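Local coordinates for protein 3,4-dihydroxybenzoate decarboxylase (Enterobacter cloacae, PDB 5NY5) that probably catalyses the reversible decarboxylation of 3,4-dihydroxybenzoate to catechol, using a prenylated flavin cofactor held with a manganese ion, as in other UbiD-family enzymes, at residues L164-H170 with R188-F193; L151-A156 with P205-M210; A416-M421 with F461-V465; N353-H357 with I407-I413; T428-R434 with G454-I460. All blocks are in the same frame, centred on the assembly; numbering follows the deposited sequence.

Contact 1: residues L164-H170 with R188-F193; sequences LTDVTIH and RHIEVF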
# COMPACT_ATOMS: atom_id res chain seq x y z
N LEU A 164 27.74 43.94 -12.19
CA LEU A 164 27.11 42.65 -11.93
C LEU A 164 27.81 41.59 -12.77
O LEU A 164 27.76 41.63 -14.00
CB LEU A 164 25.62 42.71 -12.27
CG LEU A 164 24.81 43.74 -11.50
CD1 LEU A 164 23.42 43.91 -12.11
CD2 LEU A 164 24.71 43.35 -10.03
N THR A 165 28.45 40.64 -12.09
CA THR A 165 29.27 39.63 -12.75
C THR A 165 28.78 38.23 -12.41
O THR A 165 28.09 38.01 -11.41
CB THR A 165 30.75 39.77 -12.33
OG1 THR A 165 30.88 39.46 -10.94
CG2 THR A 165 31.24 41.18 -12.58
N ASP A 166 29.15 37.28 -13.26
CA ASP A 166 28.82 35.88 -13.05
C ASP A 166 29.93 35.02 -13.62
O ASP A 166 30.32 35.19 -14.77
CB ASP A 166 27.49 35.52 -13.70
CG ASP A 166 27.04 34.11 -13.38
OD1 ASP A 166 27.20 33.68 -12.22
OD2 ASP A 166 26.54 33.42 -14.30
N VAL A 167 30.45 34.10 -12.80
CA VAL A 167 31.45 33.13 -13.24
C VAL A 167 30.87 31.74 -13.03
O VAL A 167 30.28 31.45 -11.98
CB VAL A 167 32.79 33.33 -12.51
CG1 VAL A 167 32.89 34.74 -11.93
CG2 VAL A 167 33.04 32.28 -11.44
N THR A 168 31.00 30.89 -14.04
CA THR A 168 30.35 29.59 -14.05
C THR A 168 31.17 28.62 -14.89
O THR A 168 32.12 29.00 -15.57
CB THR A 168 28.92 29.67 -14.60
OG1 THR A 168 28.88 30.61 -15.68
CG2 THR A 168 27.95 30.10 -13.51
N ILE A 169 30.77 27.35 -14.85
CA ILE A 169 31.42 26.28 -15.60
C ILE A 169 30.45 25.77 -16.65
O ILE A 169 29.31 25.40 -16.33
CB ILE A 169 31.89 25.14 -14.68
CG1 ILE A 169 32.87 25.67 -13.63
CG2 ILE A 169 32.52 24.02 -15.49
CD1 ILE A 169 33.52 24.58 -12.80
N HIS A 170 30.89 25.75 -17.90
CA HIS A 170 30.08 25.30 -19.02
C HIS A 170 30.88 24.31 -19.85
O HIS A 170 32.10 24.15 -19.68
CB HIS A 170 29.64 26.47 -19.91
CG HIS A 170 28.97 27.59 -19.16
ND1 HIS A 170 27.63 27.87 -19.29
CD2 HIS A 170 29.47 28.48 -18.27
CE1 HIS A 170 27.33 28.90 -18.52
NE2 HIS A 170 28.42 29.29 -17.89
N ARG A 188 20.12 31.65 -14.54
CA ARG A 188 21.41 32.09 -14.05
C ARG A 188 21.75 33.46 -14.63
O ARG A 188 21.23 33.87 -15.67
CB ARG A 188 22.50 31.08 -14.38
CG ARG A 188 23.74 31.18 -13.50
CD ARG A 188 23.86 29.97 -12.57
NE ARG A 188 25.17 29.91 -11.93
CZ ARG A 188 25.39 30.11 -10.64
NH1 ARG A 188 24.38 30.38 -9.82
NH2 ARG A 188 26.62 30.03 -10.15
N HIS A 189 22.64 34.17 -13.94
CA HIS A 189 22.90 35.57 -14.27
C HIS A 189 23.43 35.72 -15.69
O HIS A 189 23.03 36.64 -16.42
CB HIS A 189 23.88 36.18 -13.27
CG HIS A 189 23.33 36.31 -11.88
ND1 HIS A 189 22.08 35.84 -11.53
CD2 HIS A 189 23.86 36.86 -10.76
CE1 HIS A 189 21.87 36.10 -10.25
NE2 HIS A 189 22.93 36.71 -9.76
N ILE A 190 24.34 34.84 -16.11
CA ILE A 190 24.93 34.96 -17.44
C ILE A 190 23.87 34.76 -18.52
O ILE A 190 23.97 35.34 -19.61
CB ILE A 190 26.11 33.99 -17.60
CG1 ILE A 190 26.79 34.19 -18.96
CG2 ILE A 190 25.66 32.55 -17.42
CD1 ILE A 190 27.95 33.26 -19.20
N GLU A 191 22.84 33.95 -18.24
CA GLU A 191 21.75 33.81 -19.19
C GLU A 191 20.91 35.08 -19.24
O GLU A 191 20.52 35.54 -20.33
CB GLU A 191 20.89 32.61 -18.83
CG GLU A 191 19.61 32.47 -19.65
CD GLU A 191 19.86 32.12 -21.10
OE1 GLU A 191 21.02 31.85 -21.47
OE2 GLU A 191 18.89 32.13 -21.89
N VAL A 192 20.61 35.67 -18.08
CA VAL A 192 19.89 36.94 -18.05
C VAL A 192 20.71 38.02 -18.74
O VAL A 192 20.17 38.87 -19.46
CB VAL A 192 19.54 37.32 -16.60
CG1 VAL A 192 19.04 38.75 -16.53
CG2 VAL A 192 18.49 36.36 -16.05
N PHE A 193 22.03 38.00 -18.54
CA PHE A 193 22.90 38.95 -19.23
C PHE A 193 22.78 38.80 -20.74
O PHE A 193 22.78 39.80 -21.47
CB PHE A 193 24.36 38.76 -18.80
CG PHE A 193 24.62 39.04 -17.35
CD1 PHE A 193 23.70 39.72 -16.57
CD2 PHE A 193 25.80 38.61 -16.76
CE1 PHE A 193 23.96 39.97 -15.24
CE2 PHE A 193 26.06 38.86 -15.43
CZ PHE A 193 25.14 39.54 -14.67
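D166 is the residue to start from: it loses more surface to this contact than any other. It points from strand 165-170 at the first turn of helix 189-193, and its OD2 accepts a hydrogen bond of 3.2 Å from I190 N, one of the backbone NH groups exposed at a helix start. D166 CB packs at 3.7 Å on H189 CB. F193, one turn further along, closes the other end of the contact: its CZ is 3.4 Å from L164 O and 4.0 Å from L164 CB. I190, the third large contributor, turns CG2 toward the H170 ring edge, 4.2 Å from H170 CE1. R188, at the N-cap position, reaches along the strand toward its C-terminal end, past D166 to T168, where R188 NE sits 3.2 Å from T168 CG2. D166 OD1 lies over a face of the guanidinium, 4.2 Å from R188 NH2, beyond salt-bridge range and well out of plane. D166 and H189 bind Mn(2+) with E233, and I169, H170, R188 and H189 bind prenylated FMN. With neither bound here, D166 OD1 faces the like charge of E233, a closeness that Mn(2+), when bound, probably offsets.

Contact 2: residues L151-A156 with P205-M210; sequences LGLVLA and PVTINM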
# COMPACT_ATOMS: atom_id res chain seq x y z
N LEU A 151 35.60 21.88 -19.22
CA LEU A 151 35.94 22.62 -18.01
C LEU A 151 36.27 24.07 -18.34
O LEU A 151 37.31 24.61 -17.96
CB LEU A 151 37.09 21.94 -17.27
CG LEU A 151 36.76 20.57 -16.67
CD1 LEU A 151 37.99 19.92 -16.06
CD2 LEU A 151 35.65 20.71 -15.64
N GLY A 152 35.37 24.71 -19.08
CA GLY A 152 35.53 26.12 -19.39
C GLY A 152 34.91 27.01 -18.33
O GLY A 152 33.69 27.08 -18.21
N LEU A 153 35.75 27.69 -17.55
CA LEU A 153 35.28 28.65 -16.56
C LEU A 153 34.96 29.95 -17.29
O LEU A 153 35.87 30.64 -17.76
CB LEU A 153 36.33 28.87 -15.48
CG LEU A 153 35.92 29.81 -14.35
CD1 LEU A 153 34.97 29.11 -13.39
CD2 LEU A 153 37.13 30.33 -13.61
N VAL A 154 33.68 30.29 -17.37
CA VAL A 154 33.21 31.42 -18.16
C VAL A 154 33.00 32.63 -17.26
O VAL A 154 32.30 32.53 -16.24
CB VAL A 154 31.92 31.07 -18.92
CG1 VAL A 154 31.43 32.27 -19.70
CG2 VAL A 154 32.16 29.89 -19.85
N LEU A 155 33.60 33.76 -17.62
CA LEU A 155 33.37 35.03 -16.96
C LEU A 155 32.49 35.90 -17.84
O LEU A 155 32.65 35.93 -19.07
CB LEU A 155 34.69 35.75 -16.67
CG LEU A 155 35.81 34.98 -15.97
CD1 LEU A 155 36.99 35.89 -15.67
CD2 LEU A 155 35.31 34.34 -14.70
N ALA A 156 31.55 36.62 -17.22
CA ALA A 156 30.65 37.49 -17.96
C ALA A 156 30.14 38.58 -17.03
O ALA A 156 30.15 38.43 -15.81
CB ALA A 156 29.49 36.70 -18.58
N PRO A 205 30.11 39.88 -24.43
CA PRO A 205 31.52 39.45 -24.37
C PRO A 205 31.73 38.48 -23.21
O PRO A 205 31.27 38.72 -22.09
CB PRO A 205 32.29 40.76 -24.16
CG PRO A 205 31.24 41.86 -24.05
CD PRO A 205 29.93 41.20 -23.81
N VAL A 206 32.44 37.38 -23.49
CA VAL A 206 32.74 36.37 -22.49
C VAL A 206 34.18 35.92 -22.65
O VAL A 206 34.78 36.04 -23.72
CB VAL A 206 31.80 35.15 -22.59
CG1 VAL A 206 30.36 35.54 -22.24
CG2 VAL A 206 31.87 34.54 -23.98
N THR A 207 34.74 35.40 -21.57
CA THR A 207 36.04 34.73 -21.59
C THR A 207 35.87 33.32 -21.06
O THR A 207 35.14 33.09 -20.09
CB THR A 207 37.08 35.48 -20.76
OG1 THR A 207 36.77 35.36 -19.36
CG2 THR A 207 37.13 36.95 -21.14
N ILE A 208 36.55 32.38 -21.70
CA ILE A 208 36.48 30.96 -21.35
C ILE A 208 37.84 30.56 -20.80
O ILE A 208 38.81 30.44 -21.56
CB ILE A 208 36.07 30.11 -22.56
CG1 ILE A 208 34.79 30.66 -23.17
CG2 ILE A 208 35.90 28.66 -22.14
CD1 ILE A 208 34.64 30.38 -24.63
N ASN A 209 37.91 30.35 -19.49
CA ASN A 209 39.17 30.13 -18.80
C ASN A 209 39.34 28.64 -18.53
O ASN A 209 38.49 28.02 -17.89
CB ASN A 209 39.20 30.92 -17.49
CG ASN A 209 38.86 32.39 -17.69
OD1 ASN A 209 39.75 33.24 -17.72
ND2 ASN A 209 37.58 32.69 -17.83
N MSE A 210 40.43 28.08 -19.03
CA MSE A 210 40.69 26.65 -18.89
C MSE A 210 42.11 26.37 -18.42
O MSE A 210 43.05 27.04 -18.84
CB MSE A 210 40.42 25.93 -20.22
CG MSE A 210 39.02 26.14 -20.76
SE MSE A 210 38.73 25.30 -22.49
CE MSE A 210 40.08 26.26 -23.51
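Strands 151-156 and 205-210 run antiparallel, their short axes 4.3 Å apart at the closest point and 146° between directions, so the pair is distinctly twisted. On the face carrying L153, L155, T207 and N209, the amide of N209 folds back over the backbone and fills the hollow beside L155: ND2 of N209 donates to L153 O at 2.7 Å and to T207 OG1 at 3.2 Å, and lies 3.4 Å from L155 CG. N209 OD1 accepts from I258 N, and T207 OG1 bonds to K256 O. The other face is apolar. V154 wedges between V206 and I208, its CG1 4.1 Å from V206 CB and its CG2 4.3 Å from I208 CG1, while A156 CB meets V206 CG1 at 3.9 Å. At G152 the surface dips, and I208 CG2 rests 3.8 Å from G152 CA, where a side chain would collide with it. L153 with N209 and L155 with T207 are the hydrogen-bonded pairs; L153 N to N209 O is 2.8 Å. Strand 148-157 continues the sheet through strand 165-174, which bears the cofactor-binding I169 and H170, while strand 263-269 lies along the far edge of strand 204-210.

Contact 3: residues A416-M421 with F461-V465; sequences AMTTRM and FDCTV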
# COMPACT_ATOMS: atom_id res chain seq x y z
N ALA A 416 24.24 -2.02 5.99
CA ALA A 416 23.18 -1.38 6.76
C ALA A 416 21.81 -1.63 6.13
O ALA A 416 20.81 -1.76 6.85
CB ALA A 416 23.44 0.12 6.87
N MSE A 417 21.76 -1.72 4.81
CA MSE A 417 20.53 -2.00 4.08
C MSE A 417 20.12 -3.46 4.17
O MSE A 417 19.02 -3.83 3.74
CB MSE A 417 20.68 -1.60 2.61
CG MSE A 417 20.76 -0.11 2.40
SE MSE A 417 19.74 0.48 0.86
CE MSE A 417 21.08 0.24 -0.51
N THR A 418 21.00 -4.29 4.71
CA THR A 418 20.74 -5.72 4.85
C THR A 418 20.35 -6.11 6.27
O THR A 418 19.39 -6.85 6.46
CB THR A 418 21.98 -6.52 4.41
OG1 THR A 418 22.10 -6.46 2.99
CG2 THR A 418 21.87 -7.96 4.83
N THR A 419 21.06 -5.61 7.28
CA THR A 419 20.85 -6.02 8.66
C THR A 419 20.16 -4.97 9.51
O THR A 419 19.89 -5.23 10.68
CB THR A 419 22.18 -6.39 9.31
OG1 THR A 419 22.95 -5.21 9.55
CG2 THR A 419 22.97 -7.34 8.42
N ARG A 420 19.88 -3.79 8.97
CA ARG A 420 19.30 -2.69 9.73
C ARG A 420 18.12 -2.09 8.98
O ARG A 420 17.93 -0.88 8.94
CB ARG A 420 20.34 -1.63 10.05
CG ARG A 420 21.37 -2.09 11.06
CD ARG A 420 22.47 -1.06 11.27
NE ARG A 420 23.30 -1.42 12.41
CZ ARG A 420 24.32 -0.69 12.85
NH1 ARG A 420 24.63 0.45 12.24
NH2 ARG A 420 25.02 -1.09 13.90
N MSE A 421 17.30 -2.95 8.39
CA MSE A 421 16.25 -2.50 7.50
C MSE A 421 15.22 -3.59 7.23
O MSE A 421 15.58 -4.73 6.96
CB MSE A 421 16.87 -2.03 6.18
CG MSE A 421 16.22 -0.82 5.57
SE MSE A 421 16.37 -0.86 3.64
CE MSE A 421 15.36 -2.49 3.33
N PHE A 461 15.35 5.48 2.34
CA PHE A 461 15.71 4.22 2.97
C PHE A 461 16.24 4.54 4.36
O PHE A 461 17.33 5.09 4.50
CB PHE A 461 16.75 3.46 2.15
CG PHE A 461 16.27 3.06 0.79
CD1 PHE A 461 15.73 1.80 0.57
CD2 PHE A 461 16.39 3.93 -0.28
CE1 PHE A 461 15.31 1.43 -0.69
CE2 PHE A 461 15.97 3.55 -1.54
CZ PHE A 461 15.43 2.30 -1.75
N ASP A 462 15.47 4.19 5.39
CA ASP A 462 15.89 4.42 6.77
C ASP A 462 16.60 3.17 7.28
O ASP A 462 15.96 2.20 7.69
CB ASP A 462 14.70 4.78 7.65
CG ASP A 462 15.08 4.98 9.11
OD1 ASP A 462 14.19 4.88 9.97
OD2 ASP A 462 16.27 5.23 9.39
N CYS A 463 17.93 3.20 7.25
CA CYS A 463 18.74 2.09 7.73
C CYS A 463 19.37 2.37 9.08
O CYS A 463 20.39 1.77 9.42
CB CYS A 463 19.82 1.74 6.71
SG CYS A 463 19.16 1.41 5.09
N THR A 464 18.79 3.29 9.85
CA THR A 464 19.26 3.57 11.20
C THR A 464 18.57 2.63 12.18
O THR A 464 17.43 2.23 11.99
CB THR A 464 18.99 5.03 11.59
OG1 THR A 464 17.58 5.24 11.74
CG2 THR A 464 19.52 5.96 10.52
N VAL A 465 19.30 2.26 13.22
CA VAL A 465 18.75 1.38 14.25
C VAL A 465 17.71 2.16 15.05
O VAL A 465 18.00 3.28 15.51
CB VAL A 465 19.86 0.86 15.15
CG1 VAL A 465 19.30 -0.08 16.20
CG2 VAL A 465 20.92 0.17 14.32
O HOH W 1 22.84 2.31 10.74
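Two selenomethionines converge on one phenylalanine from different directions. M417 SE lies 4.7 Å from the centroid of the F461 ring in an oblique approach, whereas M421 SE comes in at the ring edge, 5.5 Å from the same centroid; both are Met-aromatic contacts. Beside them C463, the most covered residue here, slots its SG against M417 CG at 3.5 Å and M421 CG at 3.7 Å, while its CB meets A416 CB at 4.0 Å. This is the end of helix 410-419 lying on the end of strand 455-462 in the C-terminal domain, a helix packed on its mixed sheet, and R420 is where the chain leaves helical geometry. Just before C463, D462 OD2 accepts from T464 N at 3.2 Å in an Asx turn. R420 lays a guanidinium face on V465, NE to CG2 3.4 Å, and a water links R420 NH1 (3.0 Å) to C463 O (2.8 Å). The guanidinium also bonds to F473 O and forms a salt bridge with D404. F461 packs on F461 of the second subunit.

Contact 4: residues N353-H357 with I407-I413; sequences NVYAH and IFDSDDI
Build 353-355 extended, on the strand that is outermost in the sheet within this chain, with A356 at the centre of an inverse gamma turn (phi/psi -82/88), and set 407-409 as a loop into a helix that starts at S410. Bring the backbones closest at Y355 and I407, CA atoms 6.7 Å apart. Thus a strand of the C-terminal domain's mixed sheet meets the N-capped start of helix 410-419. Apolar packing comes first. Y355, chi1 t, has CB 3.9 Å from I407 CD1, and I407 (chi1 p, chi2 t) also places CD1 3.8 Å from N353 CB. I407 O approaches the tyrosine ring edge, 3.1 Å from Y355 CD2. F408, chi1 m, brings CD1 to 3.7 Å from Y355 CG, over one ring face; the rings are oblique, centroids 4.7 Å apart and planes at 36°. H357 CD2 meets I413 CD1 at 3.8 Å. Among polar contacts, H357 NE2 (chi1 t) and S410 OG share a 2.9 Å hydrogen bond, though the serine oxygen is less surely placed. A water donates to F408 O at 2.8 Å. D409 is the N-cap, its OD1 accepting weakly from D411 N at 3.1 Å. Chemically, the join is mainly hydrophobic, with few polar links.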
# COMPACT_ATOMS: atom_id res chain seq x y z
N ASN A 353 27.84 13.37 9.03
CA ASN A 353 28.46 13.59 7.73
C ASN A 353 27.42 13.31 6.66
O ASN A 353 26.33 12.79 6.95
CB ASN A 353 29.70 12.71 7.54
CG ASN A 353 30.73 13.34 6.63
OD1 ASN A 353 30.42 14.24 5.85
ND2 ASN A 353 31.96 12.87 6.72
N VAL A 354 27.76 13.65 5.43
CA VAL A 354 26.88 13.44 4.29
C VAL A 354 27.74 13.20 3.06
O VAL A 354 28.78 13.83 2.88
CB VAL A 354 25.91 14.63 4.10
CG1 VAL A 354 26.66 15.94 4.12
CG2 VAL A 354 25.11 14.49 2.80
N TYR A 355 27.31 12.26 2.22
CA TYR A 355 28.04 11.88 1.01
C TYR A 355 27.09 11.98 -0.17
O TYR A 355 26.06 11.30 -0.19
CB TYR A 355 28.62 10.47 1.14
CG TYR A 355 29.36 9.96 -0.08
CD1 TYR A 355 29.92 10.83 -1.01
CD2 TYR A 355 29.51 8.60 -0.30
CE1 TYR A 355 30.59 10.36 -2.12
CE2 TYR A 355 30.18 8.12 -1.41
CZ TYR A 355 30.72 9.01 -2.31
OH TYR A 355 31.39 8.54 -3.42
N ALA A 356 27.43 12.82 -1.14
CA ALA A 356 26.73 12.85 -2.42
C ALA A 356 27.33 11.74 -3.26
O ALA A 356 28.28 11.94 -4.02
CB ALA A 356 26.86 14.21 -3.09
N HIS A 357 26.76 10.54 -3.13
CA HIS A 357 27.40 9.33 -3.61
C HIS A 357 27.75 9.42 -5.09
O HIS A 357 26.99 9.98 -5.89
CB HIS A 357 26.49 8.13 -3.36
CG HIS A 357 27.21 6.82 -3.36
ND1 HIS A 357 27.76 6.27 -4.50
CD2 HIS A 357 27.48 5.94 -2.36
CE1 HIS A 357 28.34 5.12 -4.20
NE2 HIS A 357 28.17 4.90 -2.91
N ILE A 407 30.09 5.78 5.41
CA ILE A 407 29.19 6.21 4.34
C ILE A 407 29.88 6.31 2.99
O ILE A 407 29.19 6.49 1.98
CB ILE A 407 28.54 7.56 4.68
CG1 ILE A 407 29.58 8.67 4.73
CG2 ILE A 407 27.82 7.47 6.00
CD1 ILE A 407 28.98 10.05 4.96
N PHE A 408 31.20 6.22 2.94
CA PHE A 408 31.93 6.22 1.68
C PHE A 408 32.23 4.82 1.18
O PHE A 408 32.77 4.67 0.09
CB PHE A 408 33.23 7.02 1.82
CG PHE A 408 33.01 8.45 2.23
CD1 PHE A 408 32.77 9.42 1.27
CD2 PHE A 408 33.04 8.82 3.56
CE1 PHE A 408 32.56 10.73 1.63
CE2 PHE A 408 32.83 10.13 3.93
CZ PHE A 408 32.59 11.09 2.96
N ASP A 409 31.88 3.80 1.96
CA ASP A 409 32.12 2.40 1.62
C ASP A 409 30.79 1.79 1.17
O ASP A 409 29.92 1.51 2.00
CB ASP A 409 32.70 1.66 2.82
CG ASP A 409 33.19 0.27 2.48
OD1 ASP A 409 32.77 -0.29 1.45
OD2 ASP A 409 33.99 -0.27 3.27
N SER A 410 30.65 1.57 -0.14
CA SER A 410 29.39 1.07 -0.67
C SER A 410 29.05 -0.32 -0.15
O SER A 410 27.87 -0.65 0.00
CB SER A 410 29.42 1.06 -2.20
OG SER A 410 29.55 2.37 -2.70
N ASP A 411 30.06 -1.14 0.13
CA ASP A 411 29.81 -2.41 0.81
C ASP A 411 29.15 -2.16 2.16
O ASP A 411 28.16 -2.82 2.51
CB ASP A 411 31.11 -3.20 0.99
CG ASP A 411 31.58 -3.85 -0.30
OD1 ASP A 411 30.84 -3.82 -1.30
OD2 ASP A 411 32.70 -4.41 -0.30
N ASP A 412 29.67 -1.21 2.92
CA ASP A 412 29.13 -0.92 4.25
C ASP A 412 27.73 -0.33 4.17
O ASP A 412 26.93 -0.51 5.09
CB ASP A 412 30.08 0.02 4.99
CG ASP A 412 30.22 -0.35 6.45
OD1 ASP A 412 29.91 -1.50 6.81
OD2 ASP A 412 30.66 0.52 7.24
N ILE A 413 27.42 0.37 3.08
CA ILE A 413 26.07 0.90 2.89
C ILE A 413 25.08 -0.23 2.65
O ILE A 413 23.99 -0.25 3.23
CB ILE A 413 26.06 1.93 1.75
CG1 ILE A 413 26.97 3.11 2.08
CG2 ILE A 413 24.65 2.40 1.46
CD1 ILE A 413 27.06 4.14 0.98
O HOH W 2 33.25 5.79 -2.42

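Contact 5: residues T428-R434 with G454-I460; sequences TTLPGIR and GISCKTI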
# COMPACT_ATOMS: atom_id res chain seq x y z
N THR A 428 10.09 4.60 2.54
CA THR A 428 9.04 5.59 2.31
C THR A 428 9.17 6.12 0.89
O THR A 428 10.20 6.69 0.53
CB THR A 428 9.12 6.73 3.32
OG1 THR A 428 8.92 6.23 4.64
CG2 THR A 428 8.06 7.76 3.02
N THR A 429 8.12 5.94 0.09
CA THR A 429 8.09 6.40 -1.29
C THR A 429 7.32 7.71 -1.39
O THR A 429 6.29 7.89 -0.73
CB THR A 429 7.45 5.35 -2.20
OG1 THR A 429 6.18 4.97 -1.67
CG2 THR A 429 8.35 4.13 -2.31
N LEU A 430 7.83 8.63 -2.21
CA LEU A 430 7.26 9.96 -2.38
C LEU A 430 7.05 10.20 -3.87
O LEU A 430 7.96 10.67 -4.57
CB LEU A 430 8.14 11.03 -1.76
CG LEU A 430 8.37 11.02 -0.24
CD1 LEU A 430 9.39 9.98 0.17
CD2 LEU A 430 8.82 12.38 0.22
N PRO A 431 5.87 9.88 -4.39
CA PRO A 431 5.65 9.99 -5.83
C PRO A 431 5.39 11.42 -6.29
O PRO A 431 4.93 12.28 -5.53
CB PRO A 431 4.41 9.12 -6.06
CG PRO A 431 3.69 9.16 -4.75
CD PRO A 431 4.76 9.21 -3.70
N GLY A 432 5.70 11.66 -7.56
CA GLY A 432 5.34 12.89 -8.23
C GLY A 432 6.20 14.10 -7.92
O GLY A 432 5.72 15.23 -8.09
N ILE A 433 7.44 13.92 -7.50
CA ILE A 433 8.32 15.02 -7.14
C ILE A 433 9.32 15.24 -8.27
O ILE A 433 10.00 14.30 -8.69
CB ILE A 433 9.04 14.75 -5.82
CG1 ILE A 433 8.06 14.22 -4.77
CG2 ILE A 433 9.70 16.02 -5.31
CD1 ILE A 433 6.97 15.19 -4.42
N ARG A 434 9.41 16.48 -8.76
CA ARG A 434 10.36 16.78 -9.82
C ARG A 434 11.78 16.50 -9.35
O ARG A 434 12.17 16.85 -8.24
CB ARG A 434 10.23 18.23 -10.27
CG ARG A 434 11.27 18.60 -11.32
CD ARG A 434 10.80 19.72 -12.22
NE ARG A 434 9.49 19.44 -12.80
CZ ARG A 434 9.29 18.76 -13.92
NH1 ARG A 434 8.06 18.56 -14.37
NH2 ARG A 434 10.32 18.27 -14.60
N GLY A 454 11.40 14.17 -16.14
CA GLY A 454 12.05 14.85 -15.05
C GLY A 454 11.34 14.76 -13.72
O GLY A 454 11.81 15.35 -12.74
N ILE A 455 10.22 14.05 -13.65
CA ILE A 455 9.50 13.82 -12.40
C ILE A 455 9.77 12.39 -11.97
O ILE A 455 9.91 11.49 -12.79
CB ILE A 455 7.99 14.08 -12.56
CG1 ILE A 455 7.76 15.47 -13.17
CG2 ILE A 455 7.28 13.97 -11.22
CD1 ILE A 455 6.32 15.79 -13.42
N SER A 456 9.85 12.19 -10.65
CA SER A 456 10.27 10.91 -10.12
C SER A 456 9.51 10.58 -8.85
O SER A 456 8.91 11.44 -8.22
CB SER A 456 11.78 10.90 -9.83
OG SER A 456 12.18 9.69 -9.23
N CYS A 457 9.55 9.30 -8.49
CA CYS A 457 9.29 8.88 -7.13
C CYS A 457 10.61 8.95 -6.37
O CYS A 457 11.64 8.48 -6.86
CB CYS A 457 8.72 7.46 -7.10
SG CYS A 457 8.44 6.80 -5.45
N LYS A 458 10.59 9.57 -5.20
CA LYS A 458 11.77 9.72 -4.38
C LYS A 458 11.61 8.86 -3.14
O LYS A 458 10.54 8.82 -2.53
CB LYS A 458 11.99 11.19 -4.01
CG LYS A 458 12.02 12.10 -5.22
CD LYS A 458 12.62 13.46 -4.92
CE LYS A 458 12.78 14.28 -6.19
NZ LYS A 458 13.55 15.53 -5.96
N THR A 459 12.67 8.14 -2.78
CA THR A 459 12.60 7.09 -1.77
C THR A 459 13.57 7.38 -0.64
O THR A 459 14.74 7.71 -0.89
CB THR A 459 12.88 5.72 -2.39
OG1 THR A 459 12.03 5.53 -3.53
CG2 THR A 459 12.61 4.62 -1.38
N ILE A 460 13.10 7.23 0.59
CA ILE A 460 13.93 7.37 1.78
C ILE A 460 14.12 5.98 2.37
O ILE A 460 13.16 5.35 2.83
CB ILE A 460 13.29 8.33 2.80
CG1 ILE A 460 13.07 9.70 2.17
CG2 ILE A 460 14.16 8.43 4.03
CD1 ILE A 460 12.33 10.69 3.07
O HOH W 3 13.30 18.02 -14.08
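K458 stretches its aliphatic chain across I433, CE 3.6 Å from CG2, and delivers its ammonium to R434 O, NZ to O 3.0 Å; NZ is also bonded to L395 O. The two strands pair antiparallel, axes 4.4 Å apart for 428-431 against 455-460. T428 and I460 exchange backbone bonds, the one from T428 N to I460 O measuring 3.2 Å. L430 and K458 do the same, L430 N to K458 O being 2.7 Å. T429 lies between them on the opposite face, its CB 3.7 Å from C457 SG. After P431 the register slips by one residue: G432 and I433 both face S456, a G1 beta bulge, and G432 takes the positive phi of 78° that suits glycine. Pairing resumes at I433, with I433 N to S456 O at 3.0 Å. Beyond the bulge R434 lays its guanidinium face over I455, NH1 to CG1 3.3 Å. R434 NH1 bonds to E378 O of the third subunit. G454, at phi 83°, has no space for a CB beside R434 NH2. Strand 427-434 is the outermost strand of the C-terminal sheet within this chain, and its T428, L430, P431 and I433 pack on the third subunit. Both long cationic side chains thus spend their charge on carbonyl oxygens, while the lysine's carbon chain covers I433 and the arginine's flat face covers I455.

In the fold
Contacts 1 and 2 belong together: their centres are 10 Å apart, contact 1 is nested within the chain loop closed by contact 2, and strands 148-157 and 165-174 join them, T168 O to V154 N being 2.7 Å. Contact 1 supplies Mn(2+) and prenylated FMN ligands directly; strand 151-156 of contact 2 pairs alongside that strand. Contacts 3, 4 and 5 share the C-terminal sheet. Helix 410-419 connects 4 to 3 (centres 13 Å apart), strand 455-462 connects 3 to 5 (20 Å), and all three touch the second subunit. Contact 3 lies about 42 Å from contact 1, centre to centre, whereas V354 of contact 4 has its side chain about 10 Å from that of cofactor-binding F222.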